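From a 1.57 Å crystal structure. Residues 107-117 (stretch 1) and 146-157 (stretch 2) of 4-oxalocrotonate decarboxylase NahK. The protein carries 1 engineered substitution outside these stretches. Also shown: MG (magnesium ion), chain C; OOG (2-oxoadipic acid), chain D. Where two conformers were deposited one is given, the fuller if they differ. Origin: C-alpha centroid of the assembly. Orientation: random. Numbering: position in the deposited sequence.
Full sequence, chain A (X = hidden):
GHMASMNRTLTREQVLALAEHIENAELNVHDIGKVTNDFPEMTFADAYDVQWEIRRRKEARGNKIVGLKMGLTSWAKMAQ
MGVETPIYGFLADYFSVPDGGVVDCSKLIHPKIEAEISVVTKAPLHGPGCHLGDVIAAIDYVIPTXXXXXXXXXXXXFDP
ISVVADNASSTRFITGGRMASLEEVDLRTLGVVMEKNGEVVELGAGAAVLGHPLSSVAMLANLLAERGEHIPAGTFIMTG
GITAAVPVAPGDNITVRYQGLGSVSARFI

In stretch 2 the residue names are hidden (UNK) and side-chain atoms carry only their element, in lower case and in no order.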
# COMPACT_ATOMS: atom_id res chain seq x y z
N LYS A 107 -0.40 -3.57 18.44
CA LYS A 107 -1.07 -4.37 17.43
C LYS A 107 -0.20 -4.53 16.19
O LYS A 107 -0.64 -5.06 15.17
CB LYS A 107 -2.41 -3.74 17.05
CG LYS A 107 -3.36 -3.57 18.23
CD LYS A 107 -4.74 -3.11 17.77
CE LYS A 107 -5.76 -3.22 18.90
NZ LYS A 107 -5.94 -4.64 19.35
N LEU A 108 1.03 -4.04 16.28
CA LEU A 108 1.96 -4.01 15.16
C LEU A 108 3.26 -4.72 15.53
O LEU A 108 3.61 -4.83 16.71
CB LEU A 108 2.23 -2.57 14.73
CG LEU A 108 0.97 -1.76 14.41
CD1 LEU A 108 1.36 -0.34 13.98
CD2 LEU A 108 0.13 -2.45 13.32
N ILE A 109 3.98 -5.20 14.52
CA ILE A 109 5.16 -6.03 14.74
C ILE A 109 6.44 -5.20 14.71
O ILE A 109 7.21 -5.20 15.68
CB ILE A 109 5.23 -7.14 13.67
CG1 ILE A 109 4.01 -8.05 13.77
CG2 ILE A 109 6.51 -7.96 13.83
CD1 ILE A 109 3.73 -8.85 12.51
N HIS A 110 6.67 -4.50 13.61
CA HIS A 110 7.84 -3.64 13.44
C HIS A 110 7.54 -2.58 12.38
O HIS A 110 8.10 -2.60 11.27
CB HIS A 110 9.10 -4.45 13.07
CG HIS A 110 8.86 -5.55 12.07
ND1 HIS A 110 9.68 -6.65 11.98
CD2 HIS A 110 7.91 -5.71 11.11
CE1 HIS A 110 9.25 -7.45 11.02
NE2 HIS A 110 8.18 -6.90 10.48
N PRO A 111 6.63 -1.65 12.72
CA PRO A 111 6.04 -0.76 11.72
C PRO A 111 6.94 0.37 11.23
O PRO A 111 7.84 0.84 11.94
CB PRO A 111 4.84 -0.16 12.47
CG PRO A 111 5.28 -0.16 13.90
CD PRO A 111 6.03 -1.46 14.05
N LYS A 112 6.68 0.76 9.98
CA LYS A 112 7.33 1.90 9.34
C LYS A 112 6.27 2.76 8.69
O LYS A 112 5.20 2.25 8.34
CB LYS A 112 8.32 1.45 8.26
CG LYS A 112 9.44 0.52 8.71
CD LYS A 112 10.32 0.19 7.51
CE LYS A 112 11.33 -0.90 7.84
NZ LYS A 112 12.27 -0.47 8.91
N ILE A 113 6.55 4.05 8.50
CA ILE A 113 5.63 4.91 7.77
C ILE A 113 6.20 5.35 6.43
O ILE A 113 7.42 5.49 6.28
CB ILE A 113 5.21 6.16 8.56
CG1 ILE A 113 6.42 7.00 8.97
CG2 ILE A 113 4.35 5.79 9.76
CD1 ILE A 113 6.06 8.42 9.33
N GLU A 114 5.30 5.57 5.48
CA GLU A 114 5.60 6.04 4.13
C GLU A 114 4.69 7.21 3.79
O GLU A 114 3.50 7.18 4.10
CB GLU A 114 5.37 4.94 3.07
CG GLU A 114 6.02 3.60 3.34
CD GLU A 114 5.64 2.53 2.31
OE1 GLU A 114 4.44 2.38 1.97
OE2 GLU A 114 6.54 1.83 1.85
N ALA A 115 5.22 8.23 3.12
CA ALA A 115 4.36 9.31 2.64
C ALA A 115 3.89 9.05 1.21
O ALA A 115 4.70 8.75 0.33
CB ALA A 115 5.09 10.64 2.72
N GLU A 116 2.58 9.15 0.98
CA GLU A 116 2.01 8.85 -0.34
C GLU A 116 0.96 9.86 -0.76
O GLU A 116 0.49 10.66 0.05
CB GLU A 116 1.39 7.43 -0.36
CG GLU A 116 2.28 6.38 0.30
CD GLU A 116 2.00 4.94 -0.07
OE1 GLU A 116 1.24 4.67 -1.03
OE2 GLU A 116 2.58 4.07 0.58
N ILE A 117 0.59 9.82 -2.03
CA ILE A 117 -0.59 10.55 -2.46
C ILE A 117 -1.60 9.54 -3.01
O ILE A 117 -1.25 8.61 -3.77
CB ILE A 117 -0.23 11.68 -3.49
CG1 ILE A 117 -1.45 12.58 -3.76
CG2 ILE A 117 0.32 11.11 -4.77
CD1 ILE A 117 -1.91 13.40 -2.53
N UNK A 146 -0.60 8.85 4.62
CA UNK A 146 0.58 8.21 5.18
C UNK A 146 0.27 6.73 5.40
O UNK A 146 -0.70 6.41 6.09
c UNK A 146 1.00 8.86 6.51
c UNK A 146 2.19 8.12 7.14
c UNK A 146 1.38 10.32 6.28
N UNK A 147 1.05 5.84 4.80
CA UNK A 147 0.86 4.42 5.06
C UNK A 147 1.69 3.98 6.25
O UNK A 147 2.80 4.44 6.43
o UNK A 147 0.17 0.12 2.83
c UNK A 147 1.23 3.54 3.86
c UNK A 147 0.79 1.21 2.81
c UNK A 147 0.55 2.16 3.98
o UNK A 147 1.58 1.52 1.90
N UNK A 148 1.13 3.08 7.05
CA UNK A 148 1.92 2.32 8.01
C UNK A 148 2.08 0.93 7.43
O UNK A 148 1.09 0.21 7.27
c UNK A 148 1.26 2.24 9.40
c UNK A 148 0.91 3.63 9.90
c UNK A 148 2.21 1.53 10.38
N UNK A 149 3.32 0.56 7.08
CA UNK A 149 3.57 -0.79 6.60
C UNK A 149 4.21 -1.62 7.69
O UNK A 149 4.87 -1.09 8.59
c UNK A 149 6.77 -0.27 4.43
c UNK A 149 4.45 -0.82 5.34
c UNK A 149 3.65 -0.32 4.12
c UNK A 149 5.74 -0.05 5.55
N UNK A 150 3.97 -2.92 7.63
CA UNK A 150 4.38 -3.80 8.72
C UNK A 150 4.44 -5.23 8.21
O UNK A 150 3.51 -6.02 8.40
o UNK A 150 3.07 -4.79 11.97
c UNK A 150 3.90 -4.29 11.18
o UNK A 150 5.12 -4.28 11.40
c UNK A 150 3.39 -3.66 9.90
N UNK A 151 5.54 -5.56 7.54
CA UNK A 151 5.69 -6.90 6.98
C UNK A 151 5.58 -7.95 8.07
O UNK A 151 6.16 -7.79 9.15
c UNK A 151 7.04 -7.04 6.27
o UNK A 151 7.22 -8.37 5.80
N UNK A 152 4.84 -9.02 7.80
CA UNK A 152 4.75 -10.10 8.77
C UNK A 152 5.98 -11.02 8.71
O UNK A 152 6.07 -11.98 9.47
n UNK A 152 0.41 -6.64 8.20
c UNK A 152 3.45 -10.89 8.56
c UNK A 152 2.25 -10.36 9.39
n UNK A 152 1.53 -8.63 7.75
c UNK A 152 0.82 -7.58 7.34
c UNK A 152 1.95 -8.86 9.14
n UNK A 152 0.50 -7.48 6.05
N UNK A 153 6.94 -10.73 7.83
CA UNK A 153 8.16 -11.53 7.78
C UNK A 153 9.24 -10.94 8.66
O UNK A 153 9.36 -9.73 8.78
c UNK A 153 8.65 -11.67 6.33
c UNK A 153 6.02 -12.14 3.66
c UNK A 153 6.19 -14.18 4.91
c UNK A 153 7.60 -12.31 5.47
o UNK A 153 4.64 -13.97 3.10
c UNK A 153 7.00 -11.58 4.45
c UNK A 153 7.18 -13.61 5.69
c UNK A 153 5.62 -13.44 3.90
N UNK A 154 10.01 -11.83 9.29
CA UNK A 154 11.01 -11.43 10.28
C UNK A 154 12.03 -10.48 9.68
O UNK A 154 12.45 -10.64 8.53
o UNK A 154 14.20 -13.32 13.50
c UNK A 154 13.35 -13.51 12.60
o UNK A 154 12.92 -14.64 12.29
c UNK A 154 12.83 -12.31 11.84
c UNK A 154 11.72 -12.66 10.86
N UNK A 155 12.41 -9.49 10.49
CA UNK A 155 13.38 -8.46 10.13
C UNK A 155 12.98 -7.65 8.91
O UNK A 155 13.83 -7.07 8.24
c UNK A 155 14.76 -9.08 9.92
o UNK A 155 15.54 -9.99 11.99
n UNK A 155 16.38 -8.00 11.36
c UNK A 155 15.60 -9.07 11.18
N UNK A 156 11.69 -7.66 8.60
CA UNK A 156 11.15 -6.91 7.48
C UNK A 156 11.90 -7.25 6.22
O UNK A 156 12.05 -6.40 5.33
c UNK A 156 7.79 -3.15 6.70
c UNK A 156 8.62 -3.67 5.73
c UNK A 156 9.71 -4.39 6.13
c UNK A 156 8.08 -3.30 8.03
c UNK A 156 9.18 -4.03 8.42
c UNK A 156 11.23 -5.42 7.82
c UNK A 156 10.01 -4.61 7.45
N UNK A 157 12.35 -8.50 6.12
CA UNK A 157 13.08 -8.97 4.97
C UNK A 157 12.28 -9.99 4.10
O UNK A 157 12.00 -11.08 4.52
c UNK A 157 14.67 -11.05 5.20
c UNK A 157 14.44 -9.56 5.42
c UNK A 157 15.36 -12.27 7.28
n UNK A 157 15.12 -13.35 8.27
c UNK A 157 14.21 -11.93 6.37
MG MG C . 2.94 2.09 0.53
C2 OOG D . 6.04 -3.48 0.75
C3 OOG D . 5.07 -2.32 0.71
C4 OOG D . 5.42 -1.35 -0.40
C6 OOG D . 5.11 1.16 -1.02
O4 OOG D . 4.43 2.21 -0.94
O3 OOG D . 6.19 1.14 -1.67
C5 OOG D . 4.61 -0.08 -0.32
C1 OOG D . 7.12 -3.22 1.78
O1 OOG D . 7.25 -3.97 2.79
O2 OOG D . 7.90 -2.25 1.61
O5 OOG D . 3.57 -0.00 0.30
O HOH W 1 1.56 1.97 -1.03

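Position 146 carries three side-chain carbons, the first bearing the other two. This beta-branched fork lies on the same sheet face as Ile-113, and one arm packs against Ile-113. It is Val-146, with chi1 in the t well; Val-146 CG1 lies 3.9 Å from Ile-113 CB.

Position 147 has three carbons, the third ending in two oxygens, one of them close to the carboxylates of Glu-114 and Glu-116: a carboxylate on a three-carbon arm, hence Glu-147. OE1 binds the magnesium at 2.0 Å and sits 3.0 Å from both Glu-114 OE1 and Glu-116 OE2. Such close acceptors are tolerated because all three coordinate the ion. Its backbone pairs with Glu-114 in both directions, N to O and O to N, each 2.9 Å.

Position 148 repeats the three-carbon fork, on the face shared with Ile-113, and is Val-148. CG1 packs 3.8 Å from Pro-111 CB and 4.1 Å from Leu-108 CD1; CG2 lies 4.1 Å from Ile-113 CG2. The non-hydrogen-bonded pairing with Ile-113 brings their CA atoms to 4.5 Å.

Position 149 shows four carbons forked at the first, one arm two carbons long, with the end of that arm near Glu-114: Ile-149. Its longer arm ends at CD1, 3.3 Å from Glu-114 OE2 and 3.6 Å from OOG O2. The main chain closes a ring with Lys-112: Lys-112 N to Ile-149 O is 2.9 Å, and Ile-149 N to Lys-112 O is 2.8 Å.

Position 150 has two carbons, the second carrying two oxygens that face the amides of Ile-109 and His-110, which gives Asp-150. The carboxylate accepts two adjacent amides, Ile-109 N to OD2 and His-110 N to OD1, both 2.7 Å, with angles of 172° and 164°.

At position 151 one carbon holds one oxygen, and no second branch appears: Ser-151. Its carbonyl O accepts His-110 NE2 at 2.6 Å, while its OG accepts the amide N of position 153 at 3.1 Å.

Position 152 has three carbons, a nitrogen, then a carbon with two more nitrogens, a guanidinium on a chain that touches Ile-109: Arg-152. CG touches Ile-109 CD1 at 3.8 Å.

Position 153 is one carbon and a six-carbon ring bearing an oxygen, Tyr-153. The ring avoids stretch 1, but its backbone O lies 3.2 Å from His-110 CE1.

Position 154, three carbons ending in two oxygens, is Glu-154, pointing away. Position 155, two carbons with one oxygen and one nitrogen, is Asn-155; its backbone N lies 3.8 Å from His-110 CE1.

Position 156 has one carbon and an unsubstituted six-carbon ring that meets His-110 and Lys-112: Phe-156. Lys-112 CE sits over a face, 3.9 Å from the centroid and 13° off the normal. The His-110 ring pairs obliquely, its plane at 44°.

Position 157, four carbons in a row ending in nitrogen, is Lys-157, without contact here.

The contact thus combines an antiparallel ladder, strand directions 151° apart, with an Asp-150 clasp on the preceding loop. Apolar packing fills the Ile-113 face, while Glu-114 and Glu-147 on the other join Glu-116 at the metal. The two stretches bury 867 Å² between them, both sides summed.

Stretch 2, residues 146-157: VEVIDSRYENFK
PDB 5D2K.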